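Anopheles gambiae adenosine kinase (Anopheles gambiae, PDB 3LOO) catalyses the phosphorylation of adenosine to AMP, as a member of the pfkB family of carbohydrate kinases. Local coordinates at residues 32-45 with 134-146. Numbering follows the deposited sequence.
Sequences PLLDISAVVEKDLL and SPTGTCAVLVTGT. With B4P (bis(adenosine)-5'-tetraphosphate), chain D.
Asp35 and Cys139 stand side by side against one adenosine half of the bound B4P, on neighbouring parallel strands of the five-stranded lid sheet of this pfkB-family kinase. Seven backbone hydrogen bonds join segments 32-45 and 134-146. With CG anti to its carbonyl carbon (chi1 -70°), Asp35 offers one oxygen to each hydroxyl of one ribose: OD1 accepts from B4P O2E and OD2 from B4P O3E, each at 2.6 Å. A carboxylate suits a vicinal diol, and Asn313, also bonded to OD2, helps fix its rotation. Cys139 packs its CB against Asp35 OD1 at 3.5 Å, while its small, soft SG reaches adenine C8A; Leu33 CD2 meets the same base near C2A. Farther along this face, Val141 packs its methyl CG2 on Asp35 CG.

On the other face Ile36 is long enough to bring CD1 obliquely onto CB and CG2 of Thr138. Leu142, suitably apolar, packs against buried Leu45 of helix 42-47, the two pointing opposite ways, Leu142 CD1 a tight 3.5 Å from Leu45 CD2. Past the strand end, Lys42 bends its flexible aliphatic chain over Thr144, CE lying 3.6 Å from CG2. At the opposite end one water donates to Pro32 O and accepts from Gly137 N at 2.9 Å.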
ATOM      1  N   PRO A  32      -0.371  -8.056   6.133  1.00 21.22           N
ATOM      2  CA  PRO A  32      -1.208  -7.475   7.184  1.00 22.06           C
ATOM      3  C   PRO A  32      -0.388  -7.354   8.464  1.00 22.23           C
ATOM      4  O   PRO A  32       0.109  -8.348   8.979  1.00 22.23           O
ATOM      5  CB  PRO A  32      -2.353  -8.494   7.343  1.00 22.29           C
ATOM      6  CG  PRO A  32      -1.790  -9.792   6.813  1.00 21.27           C
ATOM      7  CD  PRO A  32      -0.531  -9.512   6.001  1.00 20.27           C
ATOM      8  N   LEU A  33      -0.316  -6.132   8.992  1.00 22.83           N
ATOM      9  CA  LEU A  33       0.558  -5.817  10.075  1.00 23.12           C
ATOM     10  C   LEU A  33      -0.224  -4.984  11.087  1.00 22.76           C
ATOM     11  O   LEU A  33      -1.072  -4.168  10.694  1.00 22.19           O
ATOM     12  CB  LEU A  33       1.714  -4.956   9.530  1.00 23.53           C
ATOM     13  CG  LEU A  33       3.100  -5.431   9.067  1.00 25.29           C
ATOM     14  CD1 LEU A  33       3.214  -6.843   8.599  1.00 26.58           C
ATOM     15  CD2 LEU A  33       3.796  -4.403   8.147  1.00 21.77           C
ATOM     16  N   LEU A  34       0.082  -5.181  12.370  1.00 21.60           N
ATOM     17  CA  LEU A  34      -0.457  -4.336  13.425  1.00 22.59           C
ATOM     18  C   LEU A  34       0.573  -3.241  13.660  1.00 23.10           C
ATOM     19  O   LEU A  34       1.741  -3.539  13.964  1.00 21.88           O
ATOM     20  CB  LEU A  34      -0.673  -5.152  14.712  1.00 22.54           C
ATOM     21  CG  LEU A  34      -1.279  -4.396  15.935  1.00 24.12           C
ATOM     22  CD1 LEU A  34      -2.695  -3.787  15.659  1.00 22.59           C
ATOM     23  CD2 LEU A  34      -1.338  -5.293  17.196  1.00 22.15           C
ATOM     24  N   ASP A  35       0.146  -1.980  13.545  1.00 23.77           N
ATOM     25  CA  ASP A  35       1.033  -0.872  13.812  1.00 25.13           C
ATOM     26  C   ASP A  35       1.128  -0.656  15.319  1.00 26.64           C
ATOM     27  O   ASP A  35       0.103  -0.694  16.038  1.00 25.16           O
ATOM     28  CB  ASP A  35       0.551   0.418  13.120  1.00 25.33           C
ATOM     29  CG  ASP A  35       0.701   0.381  11.578  1.00 27.08           C
ATOM     30  OD1 ASP A  35       1.366  -0.539  11.025  1.00 25.81           O
ATOM     31  OD2 ASP A  35       0.170   1.316  10.923  1.00 28.42           O
ATOM     32  N   ILE A  36       2.361  -0.406  15.772  1.00 27.17           N
ATOM     33  CA  ILE A  36       2.630  -0.034  17.150  1.00 28.33           C
ATOM     34  C   ILE A  36       3.220   1.374  17.120  1.00 28.06           C
ATOM     35  O   ILE A  36       4.366   1.595  16.738  1.00 26.98           O
ATOM     36  CB  ILE A  36       3.569  -1.062  17.835  1.00 28.85           C
ATOM     37  CG1 ILE A  36       2.987  -2.456  17.730  1.00 28.29           C
ATOM     38  CG2 ILE A  36       3.817  -0.709  19.293  1.00 28.68           C
ATOM     39  CD1 ILE A  36       3.937  -3.533  18.165  1.00 30.25           C
ATOM     40  N   SER A  37       2.410   2.326  17.538  1.00 28.40           N
ATOM     41  CA  SER A  37       2.663   3.714  17.255  1.00 30.86           C
ATOM     42  C   SER A  37       2.958   4.496  18.516  1.00 31.98           C
ATOM     43  O   SER A  37       2.204   4.406  19.453  1.00 32.20           O
ATOM     44  CB  SER A  37       1.422   4.303  16.592  1.00 31.06           C
ATOM     45  OG  SER A  37       1.731   5.597  16.098  1.00 34.62           O
ATOM     46  N   ALA A  38       4.018   5.295  18.526  1.00 33.71           N
ATOM     47  CA  ALA A  38       4.340   6.111  19.709  1.00 34.82           C
ATOM     48  C   ALA A  38       5.123   7.371  19.397  1.00 35.88           C
ATOM     49  O   ALA A  38       5.811   7.482  18.367  1.00 36.49           O
ATOM     50  CB  ALA A  38       5.087   5.272  20.793  1.00 35.02           C
ATOM     51  N   VAL A  39       5.011   8.331  20.308  1.00 37.52           N
ATOM     52  CA  VAL A  39       5.869   9.496  20.291  1.00 38.95           C
ATOM     53  C   VAL A  39       7.170   9.138  20.991  1.00 39.80           C
ATOM     54  O   VAL A  39       7.175   8.591  22.089  1.00 40.26           O
ATOM     55  CB  VAL A  39       5.166  10.724  20.919  1.00 39.54           C
ATOM     56  CG1 VAL A  39       6.169  11.885  21.146  1.00 38.63           C
ATOM     57  CG2 VAL A  39       4.021  11.143  20.007  1.00 38.70           C
ATOM     58  N   VAL A  40       8.288   9.400  20.332  1.00 40.58           N
ATOM     59  CA  VAL A  40       9.574   9.102  20.936  1.00 41.45           C
ATOM     60  C   VAL A  40      10.540  10.214  20.600  1.00 42.29           C
ATOM     61  O   VAL A  40      10.223  11.079  19.772  1.00 41.82           O
ATOM     62  CB  VAL A  40      10.148   7.732  20.438  1.00 41.91           C
ATOM     63  CG1 VAL A  40       9.096   6.633  20.512  1.00 40.70           C
ATOM     64  CG2 VAL A  40      10.735   7.845  19.036  1.00 39.96           C
ATOM     65  N   GLU A  41      11.725  10.173  21.215  1.00 43.83           N
ATOM     66  CA  GLU A  41      12.802  11.127  20.895  1.00 45.23           C
ATOM     67  C   GLU A  41      13.992  10.436  20.235  1.00 45.10           C
ATOM     68  O   GLU A  41      14.055   9.200  20.213  1.00 45.03           O
ATOM     69  CB  GLU A  41      13.208  11.918  22.151  1.00 45.93           C
ATOM     70  CG  GLU A  41      12.220  13.050  22.466  1.00 49.99           C
ATOM     71  CD  GLU A  41      12.489  13.762  23.796  1.00 54.69           C
ATOM     72  OE1 GLU A  41      13.523  14.455  23.926  1.00 56.07           O
ATOM     73  OE2 GLU A  41      11.639  13.650  24.705  1.00 56.27           O
ATOM     74  N   LYS A  42      14.938  11.233  19.725  1.00 45.20           N
ATOM     75  CA  LYS A  42      16.068  10.744  18.910  1.00 45.27           C
ATOM     76  C   LYS A  42      16.906   9.655  19.539  1.00 44.75           C
ATOM     77  O   LYS A  42      17.441   8.809  18.821  1.00 44.90           O
ATOM     78  CB  LYS A  42      17.006  11.881  18.502  1.00 45.86           C
ATOM     79  CG  LYS A  42      16.607  12.577  17.227  1.00 48.46           C
ATOM     80  CD  LYS A  42      15.986  13.954  17.471  1.00 51.74           C
ATOM     81  CE  LYS A  42      15.231  14.441  16.224  1.00 53.92           C
ATOM     82  NZ  LYS A  42      15.645  13.691  14.984  1.00 53.89           N
ATOM     83  N   ASP A  43      17.026   9.667  20.874  1.00 43.97           N
ATOM     84  CA  ASP A  43      17.808   8.637  21.553  1.00 43.03           C
ATOM     85  C   ASP A  43      17.223   7.264  21.317  1.00 41.11           C
ATOM     86  O   ASP A  43      17.960   6.278  21.240  1.00 40.31           O
ATOM     87  CB  ASP A  43      17.956   8.916  23.063  1.00 44.26           C
ATOM     88  CG  ASP A  43      16.622   9.210  23.733  1.00 46.74           C
ATOM     89  OD1 ASP A  43      16.474   8.859  24.927  1.00 50.66           O
ATOM     90  OD2 ASP A  43      15.730   9.792  23.066  1.00 48.54           O
ATOM     91  N   LEU A  44      15.899   7.178  21.194  1.00 39.89           N
ATOM     92  CA  LEU A  44      15.307   5.882  20.831  1.00 38.59           C
ATOM     93  C   LEU A  44      15.727   5.459  19.414  1.00 37.31           C
ATOM     94  O   LEU A  44      16.167   4.348  19.211  1.00 36.60           O
ATOM     95  CB  LEU A  44      13.786   5.848  21.029  1.00 38.66           C
ATOM     96  CG  LEU A  44      13.174   4.471  20.763  1.00 39.06           C
ATOM     97  CD1 LEU A  44      13.592   3.476  21.825  1.00 38.42           C
ATOM     98  CD2 LEU A  44      11.690   4.595  20.742  1.00 41.81           C
ATOM     99  N   LEU A  45      15.621   6.365  18.456  1.00 37.16           N
ATOM    100  CA  LEU A  45      16.100   6.092  17.094  1.00 38.06           C
ATOM    101  C   LEU A  45      17.575   5.680  17.035  1.00 38.53           C
ATOM    102  O   LEU A  45      17.932   4.712  16.353  1.00 38.34           O
ATOM    103  CB  LEU A  45      15.909   7.322  16.207  1.00 37.92           C
ATOM    104  CG  LEU A  45      14.504   7.903  16.047  1.00 40.04           C
ATOM    105  CD1 LEU A  45      14.480   8.771  14.807  1.00 41.54           C
ATOM    106  CD2 LEU A  45      13.450   6.806  15.933  1.00 42.00           C
ATOM    107  N   SER A 134       4.734 -18.511  13.096  1.00 37.44           N
ATOM    108  CA  SER A 134       5.111 -17.124  13.391  1.00 35.62           C
ATOM    109  C   SER A 134       3.956 -16.307  13.964  1.00 33.65           C
ATOM    110  O   SER A 134       2.772 -16.553  13.643  1.00 33.38           O
ATOM    111  CB  SER A 134       5.693 -16.398  12.162  1.00 35.57           C
ATOM    112  OG  SER A 134       6.669 -17.194  11.507  1.00 39.08           O
ATOM    113  N   PRO A 135       4.293 -15.317  14.812  1.00 31.48           N
ATOM    114  CA  PRO A 135       3.262 -14.395  15.248  1.00 29.93           C
ATOM    115  C   PRO A 135       2.915 -13.398  14.128  1.00 28.58           C
ATOM    116  O   PRO A 135       3.719 -13.186  13.236  1.00 28.40           O
ATOM    117  CB  PRO A 135       3.930 -13.642  16.405  1.00 30.03           C
ATOM    118  CG  PRO A 135       5.418 -13.673  16.079  1.00 30.08           C
ATOM    119  CD  PRO A 135       5.652 -14.919  15.261  1.00 31.19           C
ATOM    120  N   THR A 136       1.746 -12.757  14.218  1.00 27.61           N
ATOM    121  CA  THR A 136       1.372 -11.664  13.303  1.00 25.20           C
ATOM    122  C   THR A 136       2.450 -10.587  13.256  1.00 24.44           C
ATOM    123  O   THR A 136       3.055 -10.293  14.258  1.00 24.91           O
ATOM    124  CB  THR A 136      -0.058 -11.136  13.629  1.00 25.46           C
ATOM    125  OG1 THR A 136      -0.977 -12.243  13.506  1.00 23.89           O
ATOM    126  CG2 THR A 136      -0.511 -10.007  12.688  1.00 21.22           C
ATOM    127  N   GLY A 137       2.714 -10.048  12.065  1.00 24.17           N
ATOM    128  CA  GLY A 137       3.722  -9.029  11.855  1.00 22.56           C
ATOM    129  C   GLY A 137       3.243  -7.708  12.425  1.00 22.81           C
ATOM    130  O   GLY A 137       2.037  -7.495  12.623  1.00 21.74           O
ATOM    131  N   THR A 138       4.198  -6.821  12.694  1.00 23.61           N
ATOM    132  CA  THR A 138       3.910  -5.545  13.287  1.00 24.56           C
ATOM    133  C   THR A 138       4.781  -4.522  12.578  1.00 25.35           C
ATOM    134  O   THR A 138       5.773  -4.885  11.907  1.00 24.96           O
ATOM    135  CB  THR A 138       4.253  -5.514  14.815  1.00 24.95           C
ATOM    136  OG1 THR A 138       5.653  -5.801  15.017  1.00 26.43           O
ATOM    137  CG2 THR A 138       3.417  -6.513  15.598  1.00 22.99           C
ATOM    138  N   CYS A 139       4.439  -3.254  12.744  1.00 23.13           N
ATOM    139  CA  CYS A 139       5.265  -2.201  12.204  1.00 24.53           C
ATOM    140  C   CYS A 139       5.383  -1.123  13.271  1.00 24.44           C
ATOM    141  O   CYS A 139       4.373  -0.587  13.709  1.00 24.65           O
ATOM    142  CB  CYS A 139       4.657  -1.613  10.902  1.00 23.43           C
ATOM    143  SG  CYS A 139       5.662  -0.260  10.194  1.00 25.08           S
ATOM    144  N   ALA A 140       6.614  -0.857  13.716  1.00 24.99           N
ATOM    145  CA  ALA A 140       6.896   0.262  14.599  1.00 25.03           C
ATOM    146  C   ALA A 140       6.670   1.531  13.815  1.00 26.67           C
ATOM    147  O   ALA A 140       7.197   1.674  12.701  1.00 25.70           O
ATOM    148  CB  ALA A 140       8.368   0.191  15.099  1.00 24.46           C
ATOM    149  N   VAL A 141       5.888   2.454  14.377  1.00 27.69           N
ATOM    150  CA  VAL A 141       5.680   3.764  13.774  1.00 29.26           C
ATOM    151  C   VAL A 141       6.120   4.791  14.818  1.00 32.03           C
ATOM    152  O   VAL A 141       5.400   5.050  15.789  1.00 32.72           O
ATOM    153  CB  VAL A 141       4.195   4.016  13.441  1.00 29.04           C
ATOM    154  CG1 VAL A 141       4.003   5.432  12.902  1.00 30.66           C
ATOM    155  CG2 VAL A 141       3.631   2.975  12.447  1.00 26.15           C
ATOM    156  N   LEU A 142       7.318   5.343  14.646  1.00 33.89           N
ATOM    157  CA  LEU A 142       7.917   6.221  15.644  1.00 35.89           C
ATOM    158  C   LEU A 142       7.772   7.657  15.213  1.00 36.95           C
ATOM    159  O   LEU A 142       8.244   8.037  14.141  1.00 36.94           O
ATOM    160  CB  LEU A 142       9.401   5.881  15.826  1.00 35.64           C
ATOM    161  CG  LEU A 142       9.704   4.416  16.089  1.00 37.80           C
ATOM    162  CD1 LEU A 142      11.162   4.225  16.431  1.00 39.09           C
ATOM    163  CD2 LEU A 142       8.819   3.923  17.224  1.00 39.71           C
ATOM    164  N   VAL A 143       7.113   8.449  16.050  1.00 39.11           N
ATOM    165  CA  VAL A 143       6.898   9.868  15.768  1.00 40.84           C
ATOM    166  C   VAL A 143       7.904  10.727  16.552  1.00 42.63           C
ATOM    167  O   VAL A 143       7.978  10.656  17.789  1.00 42.85           O
ATOM    168  CB  VAL A 143       5.455  10.277  16.113  1.00 41.14           C
ATOM    169  CG1 VAL A 143       5.288  11.788  16.025  1.00 40.53           C
ATOM    170  CG2 VAL A 143       4.483   9.556  15.207  1.00 40.29           C
ATOM    171  N   THR A 144       8.700  11.501  15.818  1.00 44.46           N
ATOM    172  CA  THR A 144       9.673  12.424  16.407  1.00 46.55           C
ATOM    173  C   THR A 144       9.506  13.766  15.712  1.00 47.58           C
ATOM    174  O   THR A 144       9.795  13.889  14.511  1.00 46.69           O
ATOM    175  CB  THR A 144      11.112  11.951  16.233  1.00 46.38           C
ATOM    176  OG1 THR A 144      11.293  10.704  16.921  1.00 48.40           O
ATOM    177  CG2 THR A 144      12.056  12.962  16.834  1.00 48.27           C
ATOM    178  N   GLY A 145       9.030  14.751  16.477  1.00 48.49           N
ATOM    179  CA  GLY A 145       8.650  16.055  15.936  1.00 50.06           C
ATOM    180  C   GLY A 145       7.583  15.840  14.883  1.00 50.97           C
ATOM    181  O   GLY A 145       6.563  15.220  15.167  1.00 51.26           O
ATOM    182  N   THR A 146       7.830  16.333  13.666  1.00 51.50           N
ATOM    183  CA  THR A 146       6.910  16.140  12.523  1.00 52.25           C
ATOM    184  C   THR A 146       7.409  15.045  11.552  1.00 51.71           C
ATOM    185  O   THR A 146       6.850  14.840  10.468  1.00 52.06           O
ATOM    186  CB  THR A 146       6.686  17.457  11.737  1.00 52.55           C
ATOM    187  OG1 THR A 146       7.939  17.884  11.181  1.00 54.23           O
ATOM    188  CG2 THR A 146       6.138  18.558  12.653  1.00 52.19           C
TER
HETATM  189  PA  B4P D 349       3.023   6.135   6.102  1.00 40.64           P
HETATM  190  O1A B4P D 349       2.245   6.782   7.239  1.00 40.95           O
HETATM  191  O2A B4P D 349       4.547   6.125   6.207  1.00 41.59           O
HETATM  192  O3A B4P D 349       2.728   7.040   4.810  1.00 37.15           O
HETATM  193  PB  B4P D 349       2.083   6.422   3.490  1.00 39.28           P
HETATM  194  O1B B4P D 349       0.623   6.021   3.716  1.00 34.70           O
HETATM  195  O2B B4P D 349       3.022   5.470   2.769  1.00 32.11           O
HETATM  196  O3B B4P D 349       2.133   7.981   2.914  1.00 32.94           O
HETATM  197  PG  B4P D 349       2.917   8.533   1.620  1.00 26.54           P
HETATM  198  O1G B4P D 349       4.260   9.081   1.963  1.00 28.03           O
HETATM  199  O2G B4P D 349       2.921   7.408   0.604  1.00 27.21           O
HETATM  200  O3G B4P D 349       1.977   9.703   1.062  1.00 30.34           O
HETATM  201  PD  B4P D 349       2.178  11.304   1.041  1.00 28.90           P
HETATM  202  O1D B4P D 349       2.826  11.703   2.315  1.00 32.04           O
HETATM  203  O2D B4P D 349       2.723  11.788  -0.273  1.00 31.89           O
HETATM  204  O5E B4P D 349       2.448   4.646   5.798  1.00 37.36           O
HETATM  205  C5E B4P D 349       2.191   3.938   6.991  1.00 31.39           C
HETATM  206  C4E B4P D 349       1.837   2.493   6.793  1.00 26.26           C
HETATM  207  O4E B4P D 349       2.854   1.755   6.115  1.00 25.53           O
HETATM  208  C3E B4P D 349       1.748   1.852   8.151  1.00 25.22           C
HETATM  209  O3E B4P D 349       0.337   1.700   8.398  1.00 25.51           O
HETATM  210  C2E B4P D 349       2.416   0.491   7.991  1.00 23.88           C
HETATM  211  O2E B4P D 349       1.640  -0.623   8.449  1.00 23.45           O
HETATM  212  C1E B4P D 349       2.722   0.407   6.484  1.00 23.53           C
HETATM  213  N9A B4P D 349       3.993  -0.309   6.271  1.00 22.72           N
HETATM  214  C8A B4P D 349       5.252   0.074   6.634  1.00 21.15           C
HETATM  215  N7A B4P D 349       6.119  -0.906   6.244  1.00 22.96           N
HETATM  216  C5A B4P D 349       5.411  -1.923   5.669  1.00 21.56           C
HETATM  217  C6A B4P D 349       5.737  -3.158   5.083  1.00 23.67           C
HETATM  218  N6A B4P D 349       7.016  -3.644   5.026  1.00 21.85           N
HETATM  219  N1A B4P D 349       4.737  -3.937   4.599  1.00 21.15           N
HETATM  220  C2A B4P D 349       3.446  -3.521   4.622  1.00 23.11           C
HETATM  221  N3A B4P D 349       3.113  -2.338   5.164  1.00 21.23           N
HETATM  222  C4A B4P D 349       4.071  -1.525   5.679  1.00 23.00           C
HETATM  223  O5F B4P D 349       0.636  11.726   1.163  1.00 30.85           O
HETATM  224  C5F B4P D 349      -0.377  11.122   0.367  1.00 29.30           C
HETATM  225  C4F B4P D 349      -1.570  12.077   0.388  1.00 28.95           C
HETATM  226  O4F B4P D 349      -1.898  12.497   1.725  1.00 32.22           O
HETATM  227  C3F B4P D 349      -1.233  13.384  -0.307  1.00 28.76           C
HETATM  228  O3F B4P D 349      -1.341  13.219  -1.714  1.00 26.21           O
HETATM  229  C2F B4P D 349      -2.260  14.333   0.281  1.00 29.96           C
HETATM  230  O2F B4P D 349      -3.520  14.203  -0.408  1.00 28.42           O
HETATM  231  C1F B4P D 349      -2.367  13.852   1.739  1.00 30.45           C
HETATM  232  N9B B4P D 349      -1.416  14.675   2.552  1.00 33.12           N
HETATM  233  C8B B4P D 349      -0.197  14.287   2.978  1.00 32.26           C
HETATM  234  N7B B4P D 349       0.411  15.276   3.677  1.00 35.36           N
HETATM  235  C5B B4P D 349      -0.417  16.340   3.714  1.00 33.68           C
HETATM  236  C6B B4P D 349      -0.363  17.625   4.249  1.00 36.13           C
HETATM  237  N6B B4P D 349       0.744  18.007   4.935  1.00 37.08           N
HETATM  238  N1B B4P D 349      -1.428  18.471   4.095  1.00 35.76           N
HETATM  239  C2B B4P D 349      -2.537  18.091   3.413  1.00 34.97           C
HETATM  240  N3B B4P D 349      -2.642  16.851   2.856  1.00 34.91           N
HETATM  241  C4B B4P D 349      -1.621  15.944   2.966  1.00 33.65           C
HETATM  242  O   HOH W   1       1.174 -10.759   9.687  1.00 23.06           O